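Local structure of 16S rRNA (guanine(1405)-N(7))-methyltransferase (Klebsiella pneumoniae, 6PI9) at residues 22-34 with 44-56. The protein probably methylates the N7 position of guanine 1405 in 16S rRNA, using S-adenosyl-L-methionine as methyl donor and conferring resistance to aminoglycosides. Residues are numbered along the deposited sequence; the frame is centred on the assembly and turned at random. Where two conformers were deposited one is given.
Sequences VCPETVRRVFMEL and AEKAARTHLHQIT. With SAH (S-adenosyl-L-homocysteine), chain B.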
ATOM      1  N   VAL A  22      12.947  -3.715  11.115  1.00 43.14           N
ATOM      2  CA  VAL A  22      13.256  -2.361  10.653  1.00 43.33           C
ATOM      3  C   VAL A  22      14.452  -1.803  11.415  1.00 44.28           C
ATOM      4  O   VAL A  22      14.593  -2.024  12.623  1.00 35.61           O
ATOM      5  CB  VAL A  22      12.035  -1.441  10.821  1.00 43.74           C
ATOM      6  CG1 VAL A  22      12.391  -0.024  10.344  1.00 43.30           C
ATOM      7  CG2 VAL A  22      10.827  -2.003  10.024  1.00 48.79           C
ATOM      8  N   CYS A  23      15.334  -1.097  10.704  1.00 38.73           N
ATOM      9  CA  CYS A  23      16.456  -0.398  11.316  0.50 40.41           C
ATOM     10  C   CYS A  23      15.998   0.405  12.533  1.00 37.96           C
ATOM     11  O   CYS A  23      15.151   1.290  12.394  1.00 36.02           O
ATOM     12  CB  CYS A  23      17.084   0.541  10.295  0.50 41.97           C
ATOM     13  SG  CYS A  23      18.208  -0.310   9.240  0.50 39.92           S
ATOM     14  N   PRO A  24      16.527   0.125  13.747  1.00 34.72           N
ATOM     15  CA  PRO A  24      16.027   0.870  14.931  1.00 33.49           C
ATOM     16  C   PRO A  24      16.197   2.374  14.829  1.00 37.43           C
ATOM     17  O   PRO A  24      15.340   3.130  15.323  1.00 35.12           O
ATOM     18  CB  PRO A  24      16.870   0.329  16.106  1.00 36.83           C
ATOM     19  CG  PRO A  24      17.375  -1.034  15.668  1.00 41.32           C
ATOM     20  CD  PRO A  24      17.446  -0.965  14.095  1.00 32.25           C
ATOM     21  N   GLU A  25      17.326   2.841  14.271  1.00 36.60           N
ATOM     22  CA  GLU A  25      17.509   4.280  14.107  1.00 40.86           C
ATOM     23  C   GLU A  25      16.418   4.892  13.239  1.00 36.94           C
ATOM     24  O   GLU A  25      16.032   6.041  13.464  1.00 36.20           O
ATOM     25  CB  GLU A  25      18.902   4.606  13.519  1.00 48.69           C
ATOM     26  CG  GLU A  25      19.319   6.076  13.755  1.00 66.07           C
ATOM     27  CD  GLU A  25      19.044   6.606  15.211  1.00 85.05           C
ATOM     28  OE1 GLU A  25      19.529   5.981  16.220  1.00 88.60           O
ATOM     29  OE2 GLU A  25      18.298   7.655  15.327  1.00 92.46           O
ATOM     30  N   THR A  26      15.896   4.150  12.261  1.00 33.47           N
ATOM     31  CA  THR A  26      14.787   4.657  11.454  1.00 34.72           C
ATOM     32  C   THR A  26      13.492   4.755  12.255  1.00 36.76           C
ATOM     33  O   THR A  26      12.770   5.772  12.183  1.00 35.26           O
ATOM     34  CB  THR A  26      14.620   3.743  10.240  1.00 36.45           C
ATOM     35  OG1 THR A  26      15.853   3.838   9.499  1.00 35.05           O
ATOM     36  CG2 THR A  26      13.431   4.162   9.377  1.00 31.86           C
ATOM     37  N   VAL A  27      13.193   3.717  13.034  1.00 33.76           N
ATOM     38  CA  VAL A  27      12.018   3.765  13.909  1.00 32.57           C
ATOM     39  C   VAL A  27      12.103   5.002  14.794  1.00 37.14           C
ATOM     40  O   VAL A  27      11.158   5.776  14.913  1.00 35.38           O
ATOM     41  CB  VAL A  27      11.946   2.487  14.786  1.00 34.40           C
ATOM     42  CG1 VAL A  27      10.726   2.583  15.770  1.00 35.38           C
ATOM     43  CG2 VAL A  27      11.826   1.239  13.890  1.00 35.80           C
ATOM     44  N   ARG A  28      13.236   5.175  15.469  1.00 33.87           N
ATOM     45  CA  ARG A  28      13.408   6.310  16.369  1.00 37.40           C
ATOM     46  C   ARG A  28      13.278   7.658  15.628  1.00 39.11           C
ATOM     47  O   ARG A  28      12.612   8.588  16.110  1.00 39.37           O
ATOM     48  CB  ARG A  28      14.774   6.143  17.049  1.00 43.21           C
ATOM     49  CG  ARG A  28      15.015   7.008  18.206  1.00 50.39           C
ATOM     50  CD  ARG A  28      16.403   6.627  18.871  1.00 55.53           C
ATOM     51  NE  ARG A  28      16.417   5.337  19.576  1.00 57.61           N
ATOM     52  CZ  ARG A  28      17.045   4.248  19.128  1.00 63.62           C
ATOM     53  NH1 ARG A  28      17.714   4.273  17.956  1.00 58.17           N
ATOM     54  NH2 ARG A  28      17.026   3.131  19.859  1.00 66.61           N
ATOM     55  N   ARG A  29      13.923   7.789  14.460  1.00 36.11           N
ATOM     56  CA  ARG A  29      13.817   9.036  13.689  1.00 36.59           C
ATOM     57  C   ARG A  29      12.364   9.365  13.346  1.00 39.17           C
ATOM     58  O   ARG A  29      11.898  10.508  13.541  1.00 36.21           O
ATOM     59  CB  ARG A  29      14.659   8.937  12.393  1.00 34.55           C
ATOM     60  CG  ARG A  29      14.551  10.173  11.517  1.00 38.55           C
ATOM     61  CD  ARG A  29      15.275  10.054  10.141  1.00 38.44           C
ATOM     62  NE  ARG A  29      14.920   8.861   9.359  1.00 43.40           N
ATOM     63  CZ  ARG A  29      13.793   8.716   8.647  1.00 46.24           C
ATOM     64  NH1 ARG A  29      12.903   9.711   8.591  1.00 50.75           N
ATOM     65  NH2 ARG A  29      13.578   7.592   7.957  1.00 41.47           N
ATOM     66  N   VAL A  30      11.617   8.373  12.853  1.00 34.03           N
ATOM     67  CA  VAL A  30      10.211   8.620  12.493  1.00 34.23           C
ATOM     68  C   VAL A  30       9.428   9.037  13.722  1.00 37.41           C
ATOM     69  O   VAL A  30       8.620   9.990  13.707  1.00 38.02           O
ATOM     70  CB  VAL A  30       9.630   7.350  11.839  1.00 40.14           C
ATOM     71  CG1 VAL A  30       8.098   7.358  11.763  1.00 37.37           C
ATOM     72  CG2 VAL A  30      10.215   7.206  10.427  1.00 37.22           C
ATOM     73  N   PHE A  31       9.648   8.333  14.826  1.00 34.69           N
ATOM     74  CA  PHE A  31       8.865   8.686  16.007  1.00 33.69           C
ATOM     75  C   PHE A  31       9.215  10.093  16.498  1.00 34.66           C
ATOM     76  O   PHE A  31       8.326  10.858  16.922  1.00 36.12           O
ATOM     77  CB  PHE A  31       9.093   7.615  17.081  1.00 35.28           C
ATOM     78  CG  PHE A  31       8.381   7.903  18.398  1.00 36.42           C
ATOM     79  CD1 PHE A  31       7.022   7.606  18.570  1.00 34.85           C
ATOM     80  CD2 PHE A  31       9.064   8.514  19.423  1.00 36.32           C
ATOM     81  CE1 PHE A  31       6.386   7.881  19.768  1.00 39.16           C
ATOM     82  CE2 PHE A  31       8.431   8.811  20.619  1.00 36.03           C
ATOM     83  CZ  PHE A  31       7.108   8.476  20.801  1.00 39.59           C
ATOM     84  N   MET A  32      10.502  10.442  16.523  1.00 34.23           N
ATOM     85  CA  MET A  32      10.864  11.769  17.029  1.00 39.85           C
ATOM     86  C   MET A  32      10.388  12.901  16.104  1.00 39.95           C
ATOM     87  O   MET A  32      10.127  14.023  16.575  1.00 42.03           O
ATOM     88  CB  MET A  32      12.387  11.860  17.220  1.00 39.32           C
ATOM     89  CG  MET A  32      12.921  10.949  18.300  1.00 41.60           C
ATOM     90  SD  MET A  32      12.122  11.086  19.905  1.00 50.46           S
ATOM     91  CE  MET A  32      12.620  12.743  20.400  1.00 55.49           C
ATOM     92  N   GLU A  33      10.283  12.645  14.797  1.00 34.47           N
ATOM     93  CA  GLU A  33       9.696  13.643  13.908  1.00 36.58           C
ATOM     94  C   GLU A  33       8.218  13.864  14.225  1.00 36.01           C
ATOM     95  O   GLU A  33       7.706  14.992  14.116  1.00 39.13           O
ATOM     96  CB  GLU A  33       9.862  13.200  12.452  1.00 41.86           C
ATOM     97  CG  GLU A  33      11.276  13.282  11.968  1.00 56.60           C
ATOM     98  CD  GLU A  33      11.462  12.725  10.552  1.00 64.47           C
ATOM     99  OE1 GLU A  33      10.435  12.358   9.937  1.00 69.21           O
ATOM    100  OE2 GLU A  33      12.630  12.635  10.080  1.00 64.66           O
ATOM    101  N   LEU A  34       7.522  12.821  14.677  1.00 35.92           N
ATOM    102  CA  LEU A  34       6.078  12.938  14.916  1.00 36.04           C
ATOM    103  C   LEU A  34       5.752  13.364  16.332  1.00 38.88           C
ATOM    104  O   LEU A  34       4.693  14.000  16.580  1.00 37.84           O
ATOM    105  CB  LEU A  34       5.391  11.598  14.618  1.00 34.55           C
ATOM    106  CG  LEU A  34       5.481  11.242  13.119  1.00 39.83           C
ATOM    107  CD1 LEU A  34       5.147   9.766  12.882  1.00 36.60           C
ATOM    108  CD2 LEU A  34       4.548  12.137  12.317  1.00 44.08           C
ATOM    109  N   ALA A  44       1.388   9.700  19.003  1.00 41.48           N
ATOM    110  CA  ALA A  44       2.593   9.738  18.176  1.00 40.51           C
ATOM    111  C   ALA A  44       3.036   8.333  17.790  1.00 42.50           C
ATOM    112  O   ALA A  44       3.534   8.109  16.669  1.00 42.07           O
ATOM    113  CB  ALA A  44       3.740  10.432  18.929  1.00 41.41           C
ATOM    114  N   GLU A  45       2.876   7.384  18.723  1.00 41.85           N
ATOM    115  CA  GLU A  45       3.192   5.977  18.470  1.00 39.83           C
ATOM    116  C   GLU A  45       2.308   5.420  17.351  1.00 39.30           C
ATOM    117  O   GLU A  45       2.788   4.741  16.448  1.00 39.61           O
ATOM    118  CB  GLU A  45       2.999   5.186  19.787  1.00 42.64           C
ATOM    119  CG  GLU A  45       3.225   3.658  19.689  1.00 47.45           C
ATOM    120  CD  GLU A  45       2.696   2.922  20.931  1.00 55.80           C
ATOM    121  OE1 GLU A  45       2.487   3.566  21.984  1.00 54.99           O
ATOM    122  OE2 GLU A  45       2.479   1.691  20.860  1.00 60.79           O
ATOM    123  N   LYS A  46       0.989   5.605  17.458  1.00 41.64           N
ATOM    124  CA  LYS A  46       0.118   5.144  16.382  1.00 43.28           C
ATOM    125  C   LYS A  46       0.494   5.806  15.054  1.00 42.79           C
ATOM    126  O   LYS A  46       0.538   5.142  14.001  1.00 40.81           O
ATOM    127  CB  LYS A  46      -1.354   5.444  16.711  1.00 46.20           C
ATOM    128  CG  LYS A  46      -1.880   4.749  17.968  1.00 49.36           C
ATOM    129  CD  LYS A  46      -3.303   5.253  18.443  1.00 54.81           C
ATOM    130  CE  LYS A  46      -3.649   4.581  19.783  1.00 58.65           C
ATOM    131  NZ  LYS A  46      -4.876   5.090  20.495  1.00 68.92           N
ATOM    132  N   ALA A  47       0.765   7.118  15.079  1.00 41.09           N
ATOM    133  CA  ALA A  47       1.155   7.797  13.828  1.00 43.64           C
ATOM    134  C   ALA A  47       2.454   7.222  13.281  1.00 38.82           C
ATOM    135  O   ALA A  47       2.633   7.097  12.061  1.00 40.90           O
ATOM    136  CB  ALA A  47       1.295   9.307  14.050  1.00 38.90           C
ATOM    137  N   ALA A  48       3.373   6.851  14.158  1.00 37.64           N
ATOM    138  CA  ALA A  48       4.651   6.320  13.683  1.00 35.92           C
ATOM    139  C   ALA A  48       4.462   4.928  13.120  1.00 37.89           C
ATOM    140  O   ALA A  48       5.094   4.551  12.127  1.00 39.43           O
ATOM    141  CB  ALA A  48       5.665   6.269  14.833  1.00 36.40           C
ATOM    142  N   ARG A  49       3.611   4.133  13.764  1.00 40.16           N
ATOM    143  CA  ARG A  49       3.316   2.818  13.229  1.00 38.29           C
ATOM    144  C   ARG A  49       2.730   2.949  11.831  1.00 39.92           C
ATOM    145  O   ARG A  49       3.132   2.238  10.903  1.00 42.24           O
ATOM    146  CB  ARG A  49       2.369   2.089  14.188  1.00 44.51           C
ATOM    147  CG  ARG A  49       2.169   0.655  13.830  1.00 55.62           C
ATOM    148  CD  ARG A  49       1.778  -0.160  15.048  1.00 68.25           C
ATOM    149  NE  ARG A  49       1.046   0.592  16.062  1.00 76.09           N
ATOM    150  CZ  ARG A  49       1.425   0.726  17.338  1.00 78.10           C
ATOM    151  NH1 ARG A  49       2.547   0.144  17.773  1.00 76.00           N
ATOM    152  NH2 ARG A  49       0.659   1.424  18.192  1.00 77.83           N
ATOM    153  N   THR A  50       1.773   3.868  11.653  1.00 38.58           N
ATOM    154  CA  THR A  50       1.203   4.042  10.310  1.00 38.66           C
ATOM    155  C   THR A  50       2.264   4.459   9.293  1.00 40.01           C
ATOM    156  O   THR A  50       2.349   3.883   8.203  1.00 39.24           O
ATOM    157  CB  THR A  50       0.079   5.069  10.358  1.00 39.64           C
ATOM    158  OG1 THR A  50      -0.963   4.521  11.161  1.00 44.92           O
ATOM    159  CG2 THR A  50      -0.479   5.247   8.954  1.00 39.89           C
ATOM    160  N   HIS A  51       3.069   5.470   9.631  1.00 38.83           N
ATOM    161  CA  HIS A  51       4.180   5.938   8.779  0.50 42.77           C
ATOM    162  C   HIS A  51       5.105   4.786   8.398  1.00 41.57           C
ATOM    163  O   HIS A  51       5.416   4.564   7.216  1.00 39.88           O
ATOM    164  CB  HIS A  51       4.959   7.040   9.538  0.50 41.35           C
ATOM    165  CG  HIS A  51       6.113   7.672   8.794  0.50 42.75           C
ATOM    166  ND1 HIS A  51       7.147   6.946   8.241  0.50 43.70           N
ATOM    167  CD2 HIS A  51       6.453   8.982   8.630  0.50 43.78           C
ATOM    168  CE1 HIS A  51       8.038   7.767   7.712  0.50 41.18           C
ATOM    169  NE2 HIS A  51       7.651   9.010   7.946  0.50 43.55           N
ATOM    170  N   LEU A  52       5.546   4.026   9.402  1.00 37.57           N
ATOM    171  CA  LEU A  52       6.491   2.940   9.167  1.00 35.51           C
ATOM    172  C   LEU A  52       5.871   1.851   8.301  1.00 41.11           C
ATOM    173  O   LEU A  52       6.549   1.287   7.423  1.00 44.75           O
ATOM    174  CB  LEU A  52       7.015   2.385  10.502  1.00 37.84           C
ATOM    175  CG  LEU A  52       7.952   3.406  11.150  1.00 43.01           C
ATOM    176  CD1 LEU A  52       8.113   3.191  12.678  1.00 45.61           C
ATOM    177  CD2 LEU A  52       9.330   3.271  10.435  1.00 42.36           C
ATOM    178  N   HIS A  53       4.569   1.552   8.505  1.00 38.33           N
ATOM    179  CA  HIS A  53       3.902   0.586   7.630  1.00 36.97           C
ATOM    180  C   HIS A  53       3.865   1.108   6.193  1.00 40.30           C
ATOM    181  O   HIS A  53       4.097   0.345   5.253  1.00 39.97           O
ATOM    182  CB  HIS A  53       2.482   0.279   8.131  1.00 49.62           C
ATOM    183  CG  HIS A  53       1.651  -0.566   7.194  1.00 64.84           C
ATOM    184  ND1 HIS A  53       0.684  -0.035   6.358  1.00 70.97           N
ATOM    185  CD2 HIS A  53       1.598  -1.912   7.014  1.00 72.83           C
ATOM    186  CE1 HIS A  53       0.097  -1.011   5.683  1.00 75.28           C
ATOM    187  NE2 HIS A  53       0.637  -2.160   6.056  1.00 76.32           N
ATOM    188  N   GLN A  54       3.594   2.412   6.014  1.00 40.28           N
ATOM    189  CA  GLN A  54       3.513   2.974   4.666  1.00 44.59           C
ATOM    190  C   GLN A  54       4.865   2.937   3.963  1.00 43.07           C
ATOM    191  O   GLN A  54       4.934   2.651   2.762  1.00 44.17           O
ATOM    192  CB  GLN A  54       2.990   4.400   4.707  1.00 50.94           C
ATOM    193  CG  GLN A  54       1.602   4.488   5.256  1.00 64.51           C
ATOM    194  CD  GLN A  54       1.159   5.920   5.392  1.00 74.85           C
ATOM    195  OE1 GLN A  54       0.378   6.263   6.289  1.00 81.17           O
ATOM    196  NE2 GLN A  54       1.659   6.783   4.489  1.00 72.40           N
ATOM    197  N   ILE A  55       5.960   3.188   4.690  1.00 43.10           N
ATOM    198  CA  ILE A  55       7.233   3.261   3.981  1.00 41.57           C
ATOM    199  C   ILE A  55       7.939   1.912   3.853  1.00 45.39           C
ATOM    200  O   ILE A  55       8.738   1.725   2.914  1.00 44.99           O
ATOM    201  CB  ILE A  55       8.175   4.295   4.626  1.00 42.52           C
ATOM    202  CG1 ILE A  55       8.790   3.809   5.918  1.00 42.77           C
ATOM    203  CG2 ILE A  55       7.470   5.646   4.796  1.00 40.55           C
ATOM    204  CD1 ILE A  55       9.900   4.716   6.420  1.00 42.88           C
ATOM    205  N   THR A  56       7.671   0.950   4.742  1.00 48.33           N
ATOM    206  CA  THR A  56       8.338  -0.334   4.565  1.00 54.54           C
ATOM    207  C   THR A  56       7.493  -1.586   4.887  1.00 60.35           C
ATOM    208  O   THR A  56       7.603  -2.597   4.179  1.00 63.30           O
ATOM    209  CB  THR A  56       9.627  -0.337   5.405  1.00 60.17           C
ATOM    210  OG1 THR A  56      10.316  -1.578   5.230  1.00 61.68           O
ATOM    211  CG2 THR A  56       9.326  -0.119   6.883  1.00 54.32           C
TER
HETATM  212  N   SAH B 301      13.201  -1.153  -5.133  1.00 31.10           N
HETATM  213  CA  SAH B 301      12.510  -2.389  -4.701  1.00 37.56           C
HETATM  214  CB  SAH B 301      11.603  -2.111  -3.515  1.00 32.30           C
HETATM  215  CG  SAH B 301      10.568  -0.958  -3.665  1.00 33.14           C
HETATM  216  SD  SAH B 301       9.370  -0.959  -2.251  1.00 39.99           S
HETATM  217  C   SAH B 301      11.683  -2.986  -5.856  1.00 42.37           C
HETATM  218  O   SAH B 301      11.313  -2.200  -6.752  1.00 39.26           O
HETATM  219  OXT SAH B 301      11.354  -4.189  -5.878  1.00 39.30           O
HETATM  220  C5' SAH B 301      10.066   0.468  -1.313  1.00 39.29           C
HETATM  221  C4' SAH B 301      11.297   0.092  -0.436  1.00 38.86           C
HETATM  222  O4' SAH B 301      11.901   1.294   0.089  1.00 37.65           O
HETATM  223  C3' SAH B 301      11.068  -0.863   0.771  1.00 40.94           C
HETATM  224  O3' SAH B 301      11.928  -2.017   0.672  1.00 41.88           O
HETATM  225  C2' SAH B 301      11.447  -0.044   2.004  1.00 38.14           C
HETATM  226  O2' SAH B 301      12.108  -0.883   2.954  1.00 39.56           O
HETATM  227  C1' SAH B 301      12.438   0.950   1.380  1.00 34.99           C
HETATM  228  N9  SAH B 301      12.528   2.221   2.074  1.00 32.75           N
HETATM  229  C8  SAH B 301      11.496   3.060   2.405  1.00 35.06           C
HETATM  230  N7  SAH B 301      12.037   4.199   2.931  1.00 34.29           N
HETATM  231  C5  SAH B 301      13.397   4.036   2.983  1.00 32.95           C
HETATM  232  C6  SAH B 301      14.434   4.808   3.453  1.00 34.53           C
HETATM  233  N6  SAH B 301      14.242   5.960   4.063  1.00 31.44           N
HETATM  234  N1  SAH B 301      15.728   4.355   3.259  1.00 30.01           N
HETATM  235  C2  SAH B 301      15.977   3.141   2.713  1.00 30.24           C
HETATM  236  N3  SAH B 301      14.963   2.343   2.252  1.00 33.28           N
HETATM  237  C4  SAH B 301      13.698   2.826   2.405  1.00 30.83           C
HETATM  238  O   HOH W   1      10.112  11.115   7.685  1.00 53.69           O
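Val22 meets Thr56 tip to tip, CG2 of Val22 lying 4.0 Å from CG2 of Thr56, at the end of the second segment, beside the bound S-adenosyl-L-homocysteine. On its other branch Thr56 OG1, anti to the backbone N (chi1 -179°), donates a hydrogen bond of 3.0 Å to O2' of that ligand, so one side chain serves both the helix pair and the ligand ribose. CG2 of Thr26 packs against CD2 of Leu52, while its hydroxyl is hydrogen-bonded to Asp167, a residue that binds the same ligand. Val27 and Leu52 cross at about a right angle, with CG1 of Val27 4.1 Å from CD1 of Leu52.

Arg29 is salt-bridged to Glu33 and Asp167. Val30 lies at the centre of the interface. Its CG1 sits over one face of the His51 imidazole, 3.7 Å from the ring centroid, a CH-pi contact, and also packs on Leu52 and Ala48. Phe31 turns its ring edge to Ala48 and the backbone of Glu45, and CE1 of Phe31 approaches CB of Ala44 to 3.8 Å. From Glu33 OE1 a water leads to His51 NE2 and, weakly, to Arg29 NH1. Leu34 closes the row by pressing CD1 against the main chain of Ala47 and Ala48, 3.6 Å from Ala48 CA.

No hydrogen bond joins the segments directly. The axes of helix segments 24-34 and 44-56, the latter part of helix 41-57, cross at a steep angle, 129° between their N-to-C directions, within the helical N-terminal region that precedes the Rossmann-like sheet. Helix 4-14 covers Val27, Phe31 and Ala48, helix 186-192 packs on His51 and Ile55, and the second subunit reaches Thr50 through its Arg94.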